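Local coordinates for protein 15-O-acetyltransferase (PDB 3FOT) that transfers an acetyl group to the 15-hydroxyl of trichothecene intermediates, a step in the biosynthesis of fungal mycotoxins such as T-2 toxin, at residues Pro277-His282 / Thr488-Tyr493; His308-Ala313 / Glu512-Phe517; Pro434-Asp439 / Ile478-Trp483. All coordinates share one frame; numbering follows the deposited sequence. Where two conformers were deposited one is given.

Interaction 1 (Pro277-His282 / Thr488-Tyr493)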
loop_
_atom_site.group_PDB
_atom_site.type_symbol
_atom_site.label_atom_id
_atom_site.label_comp_id
_atom_site.label_asym_id
_atom_site.label_seq_id
_atom_site.Cartn_x
_atom_site.Cartn_y
_atom_site.Cartn_z
ATOM N N PRO A 277 10.061 6.398 -10.786
ATOM C CA PRO A 277 9.046 5.342 -10.684
ATOM C C PRO A 277 7.984 5.524 -11.743
ATOM O O PRO A 277 7.580 6.668 -12.039
ATOM C CB PRO A 277 8.452 5.542 -9.276
ATOM C CG PRO A 277 8.701 6.964 -8.960
ATOM C CD PRO A 277 10.008 7.323 -9.636
ATOM N N ARG A 278 7.537 4.417 -12.329
ATOM C CA ARG A 278 6.495 4.475 -13.326
ATOM C C ARG A 278 5.513 3.360 -13.072
ATOM O O ARG A 278 5.793 2.445 -12.303
ATOM C CB ARG A 278 7.049 4.346 -14.741
ATOM C CG ARG A 278 8.039 5.420 -15.156
ATOM C CD ARG A 278 7.433 6.814 -15.150
ATOM N NE ARG A 278 8.339 7.792 -15.745
ATOM C CZ ARG A 278 8.059 9.087 -15.906
ATOM N NH1 ARG A 278 6.898 9.582 -15.508
ATOM N NH2 ARG A 278 8.948 9.893 -16.474
ATOM N N CYS A 279 4.359 3.436 -13.708
ATOM C CA CYS A 279 3.284 2.475 -13.484
ATOM C C CYS A 279 2.626 2.045 -14.803
ATOM O O CYS A 279 2.433 2.879 -15.662
ATOM C CB CYS A 279 2.250 3.125 -12.558
ATOM S SG CYS A 279 1.016 2.017 -11.894
ATOM N N VAL A 280 2.257 0.770 -14.933
ATOM C CA VAL A 280 1.437 0.304 -16.046
ATOM C C VAL A 280 0.244 -0.381 -15.410
ATOM O O VAL A 280 0.414 -1.222 -14.532
ATOM C CB VAL A 280 2.190 -0.673 -16.979
ATOM C CG1 VAL A 280 1.245 -1.158 -18.081
ATOM C CG2 VAL A 280 3.387 0.012 -17.602
ATOM N N ILE A 281 -0.966 -0.005 -15.834
ATOM C CA ILE A 281 -2.198 -0.498 -15.204
ATOM C C ILE A 281 -3.062 -1.260 -16.214
ATOM O O ILE A 281 -3.225 -0.828 -17.354
ATOM C CB ILE A 281 -3.035 0.693 -14.648
ATOM C CG1 ILE A 281 -2.305 1.390 -13.493
ATOM C CG2 ILE A 281 -4.407 0.216 -14.222
ATOM C CD1 ILE A 281 -2.930 2.692 -13.036
ATOM N N HIS A 282 -3.618 -2.393 -15.800
ATOM C CA HIS A 282 -4.610 -3.092 -16.618
ATOM C C HIS A 282 -5.814 -3.335 -15.740
ATOM O O HIS A 282 -5.736 -4.075 -14.775
ATOM C CB HIS A 282 -4.098 -4.426 -17.150
ATOM C CG HIS A 282 -5.050 -5.079 -18.095
ATOM N ND1 HIS A 282 -6.159 -5.774 -17.667
ATOM C CD2 HIS A 282 -5.098 -5.085 -19.449
ATOM C CE1 HIS A 282 -6.848 -6.192 -18.717
ATOM N NE2 HIS A 282 -6.220 -5.798 -19.809
ATOM N N THR A 488 -7.994 -4.801 -10.746
ATOM C CA THR A 488 -6.975 -4.048 -11.447
ATOM C C THR A 488 -5.594 -4.611 -11.123
ATOM O O THR A 488 -5.294 -4.831 -9.945
ATOM C CB THR A 488 -7.019 -2.591 -10.985
ATOM O OG1 THR A 488 -8.262 -2.013 -11.435
ATOM C CG2 THR A 488 -5.846 -1.823 -11.575
ATOM N N LEU A 489 -4.789 -4.858 -12.148
ATOM C CA LEU A 489 -3.381 -5.193 -11.939
ATOM C C LEU A 489 -2.572 -3.984 -12.304
ATOM O O LEU A 489 -2.764 -3.384 -13.364
ATOM C CB LEU A 489 -2.919 -6.397 -12.781
ATOM C CG LEU A 489 -3.344 -7.788 -12.312
ATOM C CD1 LEU A 489 -4.738 -8.033 -12.810
ATOM C CD2 LEU A 489 -2.391 -8.856 -12.900
ATOM N N ASN A 490 -1.656 -3.625 -11.414
ATOM C CA ASN A 490 -0.721 -2.520 -11.615
ATOM C C ASN A 490 0.707 -3.069 -11.504
ATOM O O ASN A 490 0.976 -3.843 -10.582
ATOM C CB ASN A 490 -0.970 -1.486 -10.515
ATOM C CG ASN A 490 -0.396 -0.102 -10.828
ATOM O OD1 ASN A 490 0.463 0.071 -11.696
ATOM N ND2 ASN A 490 -0.880 0.898 -10.095
ATOM N N ILE A 491 1.579 -2.691 -12.417
ATOM C CA ILE A 491 2.981 -3.004 -12.240
ATOM C C ILE A 491 3.715 -1.690 -12.077
ATOM O O ILE A 491 3.659 -0.804 -12.942
ATOM C CB ILE A 491 3.598 -3.789 -13.405
ATOM C CG1 ILE A 491 2.822 -5.079 -13.676
ATOM C CG2 ILE A 491 5.084 -4.106 -13.081
ATOM C CD1 ILE A 491 3.476 -5.996 -14.758
ATOM N N ILE A 492 4.389 -1.556 -10.941
ATOM C CA ILE A 492 5.218 -0.387 -10.721
ATOM C C ILE A 492 6.663 -0.813 -10.938
ATOM O O ILE A 492 7.061 -1.924 -10.560
ATOM C CB ILE A 492 5.032 0.213 -9.321
ATOM C CG1 ILE A 492 3.559 0.491 -9.037
ATOM C CG2 ILE A 492 5.779 1.514 -9.185
ATOM C CD1 ILE A 492 2.971 -0.477 -8.102
ATOM N N TYR A 493 7.406 0.055 -11.598
ATOM C CA TYR A 493 8.771 -0.259 -11.960
ATOM C C TYR A 493 9.535 1.029 -11.974
ATOM O O TYR A 493 8.940 2.115 -11.912
ATOM C CB TYR A 493 8.816 -0.957 -13.310
ATOM C CG TYR A 493 8.432 -0.124 -14.501
ATOM C CD1 TYR A 493 9.407 0.357 -15.370
ATOM C CD2 TYR A 493 7.089 0.167 -14.786
ATOM C CE1 TYR A 493 9.069 1.105 -16.467
ATOM C CE2 TYR A 493 6.746 0.906 -15.892
ATOM C CZ TYR A 493 7.744 1.368 -16.731
ATOM O OH TYR A 493 7.418 2.124 -17.838
#
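The phenol ring of Y493 overlaps the root of the R278 side chain across the strand pair. CB of R278 sits over one ring face, offset toward the rim, and lies 4.0 Å from the centroid of the Y493 ring in a CH-pi contact. A chi1 of 68° puts CG of Y493 between its own backbone N and carbonyl carbon, and from there the ring turns one face to R278 CB. CG2 of V280 approaches CE2 of Y493 obliquely, at 3.9 Å. The guanidinium of R278 leads away from the contact to salt bridges with E143 and D495, so that arginine joins the sheet to helix 134-147 through its charged end while its CB serves the aromatic ring.

The frame, in this acetyltransferase of the BAHD superfamily, is a regular antiparallel ladder between strand 277-283, at one margin of a mixed four-stranded sheet, and strand 486-494, its inner neighbour. Three hydrogen-bonded pairs, R278 with Y493, V280 with I491 and H282 with L489, alternate with the non-hydrogen-bonded pairs C279 with I492 and I281 with N490. The bond from R278 N to Y493 O is the shortest of the six at 2.7 Å, and H282 N reaches L489 O at 2.8 Å.

On the face that carries C279, I281, N490 and I492, the side-chain placement of C279 and N490 is doubtful, each having been modelled in two conformers. Nearby, CG2 of I281 rests 3.6 Å from CG2 of T488. Strand 457-469 packs against this face through V468 and D466, whereas V280 and H282 turn to the other face and touch helix 500-516.

Interaction 2 (His308-Ala313 / Glu512-Phe517)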
loop_
_atom_site.group_PDB
_atom_site.type_symbol
_atom_site.label_atom_id
_atom_site.label_comp_id
_atom_site.label_asym_id
_atom_site.label_seq_id
_atom_site.Cartn_x
_atom_site.Cartn_y
_atom_site.Cartn_z
ATOM N N HIS A 308 -3.954 -15.875 -5.430
ATOM C CA HIS A 308 -3.161 -17.076 -5.742
ATOM C C HIS A 308 -2.998 -17.202 -7.246
ATOM O O HIS A 308 -1.901 -17.433 -7.749
ATOM C CB HIS A 308 -3.833 -18.346 -5.215
ATOM C CG HIS A 308 -3.936 -18.403 -3.726
ATOM N ND1 HIS A 308 -5.088 -18.784 -3.079
ATOM C CD2 HIS A 308 -3.026 -18.145 -2.757
ATOM C CE1 HIS A 308 -4.887 -18.766 -1.774
ATOM N NE2 HIS A 308 -3.645 -18.376 -1.549
ATOM N N LEU A 309 -4.108 -17.058 -7.961
ATOM C CA LEU A 309 -4.095 -17.207 -9.418
ATOM C C LEU A 309 -3.191 -16.166 -10.063
ATOM O O LEU A 309 -2.473 -16.465 -11.013
ATOM C CB LEU A 309 -5.508 -17.093 -9.987
ATOM C CG LEU A 309 -5.492 -17.299 -11.511
ATOM C CD1 LEU A 309 -5.126 -18.761 -11.853
ATOM C CD2 LEU A 309 -6.810 -16.906 -12.164
ATOM N N THR A 310 -3.249 -14.934 -9.556
ATOM C CA THR A 310 -2.380 -13.893 -10.087
ATOM C C THR A 310 -0.902 -14.258 -9.883
ATOM O O THR A 310 -0.082 -14.100 -10.780
ATOM C CB THR A 310 -2.700 -12.499 -9.491
ATOM O OG1 THR A 310 -4.085 -12.217 -9.716
ATOM C CG2 THR A 310 -1.881 -11.421 -10.159
ATOM N N GLN A 311 -0.567 -14.715 -8.689
ATOM C CA GLN A 311 0.810 -15.127 -8.426
ATOM C C GLN A 311 1.248 -16.275 -9.363
ATOM O O GLN A 311 2.399 -16.310 -9.829
ATOM C CB GLN A 311 0.975 -15.494 -6.942
ATOM C CG GLN A 311 2.358 -16.051 -6.581
ATOM C CD GLN A 311 3.470 -15.023 -6.653
ATOM O OE1 GLN A 311 3.870 -14.464 -5.613
ATOM N NE2 GLN A 311 3.997 -14.781 -7.864
ATOM N N ALA A 312 0.333 -17.214 -9.618
ATOM C CA ALA A 312 0.563 -18.294 -10.567
ATOM C C ALA A 312 0.857 -17.749 -11.985
ATOM O O ALA A 312 1.811 -18.178 -12.656
ATOM C CB ALA A 312 -0.652 -19.222 -10.580
ATOM N N ALA A 313 0.035 -16.798 -12.427
ATOM C CA ALA A 313 0.140 -16.234 -13.763
ATOM C C ALA A 313 1.449 -15.436 -13.928
ATOM O O ALA A 313 2.095 -15.458 -14.997
ATOM C CB ALA A 313 -1.091 -15.361 -14.046
ATOM N N GLU A 512 -3.390 -12.476 -19.822
ATOM C CA GLU A 512 -3.785 -13.559 -20.711
ATOM C C GLU A 512 -3.870 -14.912 -19.989
ATOM O O GLU A 512 -4.828 -15.671 -20.192
ATOM C CB GLU A 512 -2.855 -13.627 -21.924
ATOM C CG GLU A 512 -3.395 -14.531 -23.030
ATOM C CD GLU A 512 -2.521 -14.563 -24.278
ATOM O OE1 GLU A 512 -1.548 -13.766 -24.357
ATOM O OE2 GLU A 512 -2.815 -15.396 -25.173
ATOM N N PHE A 513 -2.875 -15.238 -19.159
ATOM C CA PHE A 513 -2.952 -16.497 -18.400
ATOM C C PHE A 513 -4.110 -16.518 -17.401
ATOM O O PHE A 513 -4.785 -17.531 -17.261
ATOM C CB PHE A 513 -1.645 -16.808 -17.668
ATOM C CG PHE A 513 -0.543 -17.318 -18.556
ATOM C CD1 PHE A 513 -0.731 -18.455 -19.363
ATOM C CD2 PHE A 513 0.715 -16.691 -18.544
ATOM C CE1 PHE A 513 0.312 -18.962 -20.161
ATOM C CE2 PHE A 513 1.766 -17.187 -19.352
ATOM C CZ PHE A 513 1.555 -18.317 -20.163
ATOM N N MET A 514 -4.328 -15.408 -16.692
ATOM C CA MET A 514 -5.494 -15.320 -15.804
ATOM C C MET A 514 -6.797 -15.591 -16.559
ATOM O O MET A 514 -7.678 -16.350 -16.087
ATOM C CB MET A 514 -5.521 -13.945 -15.121
ATOM C CG MET A 514 -4.392 -13.814 -14.084
ATOM S SD MET A 514 -4.353 -12.153 -13.415
ATOM C CE MET A 514 -5.819 -12.164 -12.359
ATOM N N LEU A 515 -6.928 -14.980 -17.726
ATOM C CA LEU A 515 -8.142 -15.110 -18.516
ATOM C C LEU A 515 -8.310 -16.533 -19.019
ATOM O O LEU A 515 -9.435 -17.044 -19.128
ATOM C CB LEU A 515 -8.158 -14.094 -19.667
ATOM C CG LEU A 515 -8.378 -12.649 -19.204
ATOM C CD1 LEU A 515 -8.091 -11.706 -20.376
ATOM C CD2 LEU A 515 -9.805 -12.445 -18.628
ATOM N N ALA A 516 -7.183 -17.184 -19.265
ATOM C CA ALA A 516 -7.184 -18.569 -19.731
ATOM C C ALA A 516 -7.755 -19.536 -18.696
ATOM O O ALA A 516 -8.140 -20.645 -19.031
ATOM C CB ALA A 516 -5.747 -18.991 -20.171
ATOM N N PHE A 517 -7.814 -19.113 -17.440
ATOM C CA PHE A 517 -8.294 -19.971 -16.369
ATOM C C PHE A 517 -9.815 -20.030 -16.353
ATOM O O PHE A 517 -10.388 -20.882 -15.666
ATOM C CB PHE A 517 -7.809 -19.424 -15.027
ATOM C CG PHE A 517 -7.693 -20.437 -13.954
ATOM C CD1 PHE A 517 -6.753 -21.467 -14.064
ATOM C CD2 PHE A 517 -8.452 -20.332 -12.779
ATOM C CE1 PHE A 517 -6.589 -22.398 -13.036
ATOM C CE2 PHE A 517 -8.297 -21.245 -11.741
ATOM C CZ PHE A 517 -7.351 -22.296 -11.866
#
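OG1 of T310 meets M514 across the helix pair while its hydrogen bond is made within its own helix, to the backbone O of I306. The terminal methyl CE of M514 lies 3.2 Å from this OG1, and SD is 3.7 Å from the same oxygen. A bend at chi3 (73°) turns CE of M514 onto the threonine; nearer the root of the methionine, CG of M514 rests 3.6 Å from CB of A313. CB of A313 also lies 3.9 Å from CB of F513.

L309 and F517 make a second patch. CD1 of L309 stands over the centre of the F517 ring, 3.7 Å from its centroid and 10° off the ring normal, a CH-pi contact. The other branch of L309, CD2, lies 3.8 Å from CD2 of F517, so both methyls of the leucine engage the phenylalanine.

The short helical segments 308-313 and 512-516 run at 128° to each other, their axes 9.1 Å apart at closest. R299, at the end of helix 286-299, makes a cation-pi contact with F517, H375 in a loop stacks on F513, and helix 379-401 touches F513 through Q382 and F517 through E387. Between the two segments themselves the joint is made by methyl groups, a thioether and an aromatic face, which implies that its hold comes from close shape matching and dispersion, with the threonine oxygen already satisfied inside its helix.

Interaction 3 (Pro434-Asp439 / Ile478-Trp483)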
loop_
_atom_site.group_PDB
_atom_site.type_symbol
_atom_site.label_atom_id
_atom_site.label_comp_id
_atom_site.label_asym_id
_atom_site.label_seq_id
_atom_site.Cartn_x
_atom_site.Cartn_y
_atom_site.Cartn_z
ATOM N N PRO A 434 10.084 -10.673 -10.471
ATOM C CA PRO A 434 8.936 -9.877 -10.069
ATOM C C PRO A 434 8.428 -10.250 -8.673
ATOM O O PRO A 434 8.540 -11.411 -8.225
ATOM C CB PRO A 434 7.899 -10.187 -11.159
ATOM C CG PRO A 434 8.757 -10.581 -12.348
ATOM C CD PRO A 434 9.842 -11.372 -11.747
ATOM N N LEU A 435 7.861 -9.257 -7.995
ATOM C CA LEU A 435 7.263 -9.466 -6.693
ATOM C C LEU A 435 5.757 -9.205 -6.791
ATOM O O LEU A 435 5.336 -8.263 -7.455
ATOM C CB LEU A 435 7.884 -8.520 -5.657
ATOM C CG LEU A 435 7.308 -8.633 -4.224
ATOM C CD1 LEU A 435 7.731 -9.952 -3.561
ATOM C CD2 LEU A 435 7.742 -7.441 -3.390
ATOM N N PHE A 436 4.965 -10.054 -6.144
ATOM C CA PHE A 436 3.515 -9.843 -6.085
ATOM C C PHE A 436 3.064 -9.281 -4.738
ATOM O O PHE A 436 3.464 -9.780 -3.677
ATOM C CB PHE A 436 2.789 -11.165 -6.352
ATOM C CG PHE A 436 1.295 -11.056 -6.249
ATOM C CD1 PHE A 436 0.579 -10.268 -7.159
ATOM C CD2 PHE A 436 0.606 -11.724 -5.240
ATOM C CE1 PHE A 436 -0.828 -10.146 -7.064
ATOM C CE2 PHE A 436 -0.798 -11.606 -5.144
ATOM C CZ PHE A 436 -1.501 -10.811 -6.069
ATOM N N ILE A 437 2.222 -8.244 -4.805
ATOM C CA ILE A 437 1.608 -7.654 -3.629
ATOM C C ILE A 437 0.100 -7.642 -3.843
ATOM O O ILE A 437 -0.382 -7.073 -4.825
ATOM C CB ILE A 437 2.103 -6.209 -3.358
ATOM C CG1 ILE A 437 3.632 -6.141 -3.324
ATOM C CG2 ILE A 437 1.508 -5.725 -2.050
ATOM C CD1 ILE A 437 4.262 -5.565 -4.616
ATOM N N SER A 438 -0.639 -8.310 -2.963
ATOM C CA SER A 438 -2.090 -8.254 -3.022
ATOM C C SER A 438 -2.629 -7.137 -2.112
ATOM O O SER A 438 -2.374 -7.122 -0.896
ATOM C CB SER A 438 -2.691 -9.600 -2.630
ATOM O OG SER A 438 -4.102 -9.546 -2.739
ATOM N N ASP A 439 -3.363 -6.202 -2.713
ATOM C CA ASP A 439 -4.011 -5.109 -1.974
ATOM C C ASP A 439 -5.464 -5.441 -1.574
ATOM O O ASP A 439 -6.057 -4.748 -0.732
ATOM C CB ASP A 439 -3.989 -3.826 -2.801
ATOM C CG ASP A 439 -2.597 -3.218 -2.927
ATOM O OD1 ASP A 439 -1.834 -3.235 -1.939
ATOM O OD2 ASP A 439 -2.277 -2.689 -4.020
ATOM N N ILE A 478 4.162 -6.005 -8.657
ATOM C CA ILE A 478 2.872 -6.240 -9.273
ATOM C C ILE A 478 1.823 -6.262 -8.197
ATOM O O ILE A 478 1.898 -7.074 -7.272
ATOM C CB ILE A 478 2.870 -7.563 -10.093
ATOM C CG1 ILE A 478 3.983 -7.513 -11.150
ATOM C CG2 ILE A 478 1.522 -7.748 -10.768
ATOM C CD1 ILE A 478 4.416 -8.860 -11.642
ATOM N N ARG A 479 0.860 -5.340 -8.294
ATOM C CA ARG A 479 -0.153 -5.205 -7.261
ATOM C C ARG A 479 -1.524 -5.604 -7.824
ATOM O O ARG A 479 -1.820 -5.301 -8.978
ATOM C CB ARG A 479 -0.223 -3.761 -6.764
ATOM C CG ARG A 479 1.145 -3.092 -6.477
ATOM C CD ARG A 479 0.919 -1.766 -5.729
ATOM N NE ARG A 479 0.509 -1.995 -4.346
ATOM C CZ ARG A 479 1.329 -2.174 -3.322
ATOM N NH1 ARG A 479 0.819 -2.372 -2.111
ATOM N NH2 ARG A 479 2.647 -2.148 -3.493
ATOM N N LEU A 480 -2.339 -6.267 -7.015
ATOM C CA LEU A 480 -3.714 -6.585 -7.415
ATOM C C LEU A 480 -4.681 -5.983 -6.417
ATOM O O LEU A 480 -4.532 -6.180 -5.212
ATOM C CB LEU A 480 -3.931 -8.108 -7.439
ATOM C CG LEU A 480 -5.345 -8.602 -7.826
ATOM C CD1 LEU A 480 -5.606 -8.404 -9.299
ATOM C CD2 LEU A 480 -5.594 -10.050 -7.393
ATOM N N ASP A 481 -5.686 -5.266 -6.897
ATOM C CA ASP A 481 -6.814 -5.029 -5.996
ATOM C C ASP A 481 -8.135 -5.096 -6.731
ATOM O O ASP A 481 -8.174 -5.506 -7.896
ATOM C CB ASP A 481 -6.651 -3.790 -5.121
ATOM C CG ASP A 481 -6.451 -2.545 -5.899
ATOM O OD1 ASP A 481 -6.721 -2.552 -7.123
ATOM O OD2 ASP A 481 -6.043 -1.544 -5.239
ATOM N N SER A 482 -9.198 -4.698 -6.057
ATOM C CA SER A 482 -10.523 -4.818 -6.611
ATOM C C SER A 482 -11.365 -3.640 -6.186
ATOM O O SER A 482 -11.254 -3.177 -5.053
ATOM C CB SER A 482 -11.191 -6.094 -6.100
ATOM O OG SER A 482 -12.463 -6.229 -6.716
ATOM N N TRP A 483 -12.214 -3.177 -7.098
ATOM C CA TRP A 483 -13.213 -2.157 -6.749
ATOM C C TRP A 483 -14.432 -2.348 -7.617
ATOM O O TRP A 483 -14.283 -2.536 -8.821
ATOM C CB TRP A 483 -12.608 -0.806 -6.999
ATOM C CG TRP A 483 -13.443 0.386 -6.676
ATOM C CD1 TRP A 483 -13.869 1.336 -7.550
ATOM C CD2 TRP A 483 -13.900 0.781 -5.385
ATOM N NE1 TRP A 483 -14.592 2.311 -6.874
ATOM C CE2 TRP A 483 -14.627 1.987 -5.547
ATOM C CE3 TRP A 483 -13.786 0.226 -4.101
ATOM C CZ2 TRP A 483 -15.216 2.662 -4.476
ATOM C CZ3 TRP A 483 -14.385 0.905 -3.026
ATOM C CH2 TRP A 483 -15.083 2.117 -3.229
#
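Just before the strand, P434 sets CB against CD1 of I478, 3.8 Å apart. L435 contributes its backbone O, which accepts I478 N and begins the parallel ladder; its side chain lies about 9 Å from that of H414, a residue that binds 15-deacetylcalonectrin. F436 has CG anti to its backbone N (chi1 177°), and the ring presents an edge to L480, with CE1 of F436 3.7 Å from CB of L480. Helix 306-321 meets the same phenylalanine through T310, Q311 and I314.

Both the N and the O of I437 are hydrogen-bonded to the facing strand, N giving to I478 O and O receiving L480 N. CG2 of I437 lies over one face of the R479 guanidinium, 3.4 Å from NH1 of R479. S438 turns OG to S307 outside the pair. D439 then ends the segment with N bonded to L480 O, and its carboxylate takes R479 side-on. In this salt bridge NH1 of R479 is 2.8 Å from OD1 of D439 and NE is 2.9 Å from OD2 of D439, each oxygen using its syn lone pair, with the two planes only 24° apart. The bend at chi3 of R479 (73°) starts this return by placing NE. These strands are neighbours in the mixed sheet, 435-441 at its margin.

NH2 of R479 hydrogen-bonds a glycerol, probably from the crystallisation liquor. D481 brings a like charge near, its OD2 4.1 Å from OD2 of D439, so the arginine probably offsets repulsion between two carboxylates, while the two hydrogen bonds fix the rotation of the D439 carboxylate.

Overall arrangement
Interactions 1 and 3 occupy opposite margins of one mixed four-stranded sheet, whose inner strands, 477-483 and 486-494, bond to each other between N490 and R479 and between T488 and D481. Interaction 1 is antiparallel and only partly buried, whereas interaction 3 is parallel, mostly buried and nearest the centre of the chain. Interaction 2, also buried, lies farther out and joins helices. Apolar groups join it to the others: L489 packs on CG2 of T310 and on M514, and CG2 of T310 on F436. Backbone bonds organise both sheet contacts, interaction 3 adding an internal salt bridge, while the helix joint relies on side-chain packing.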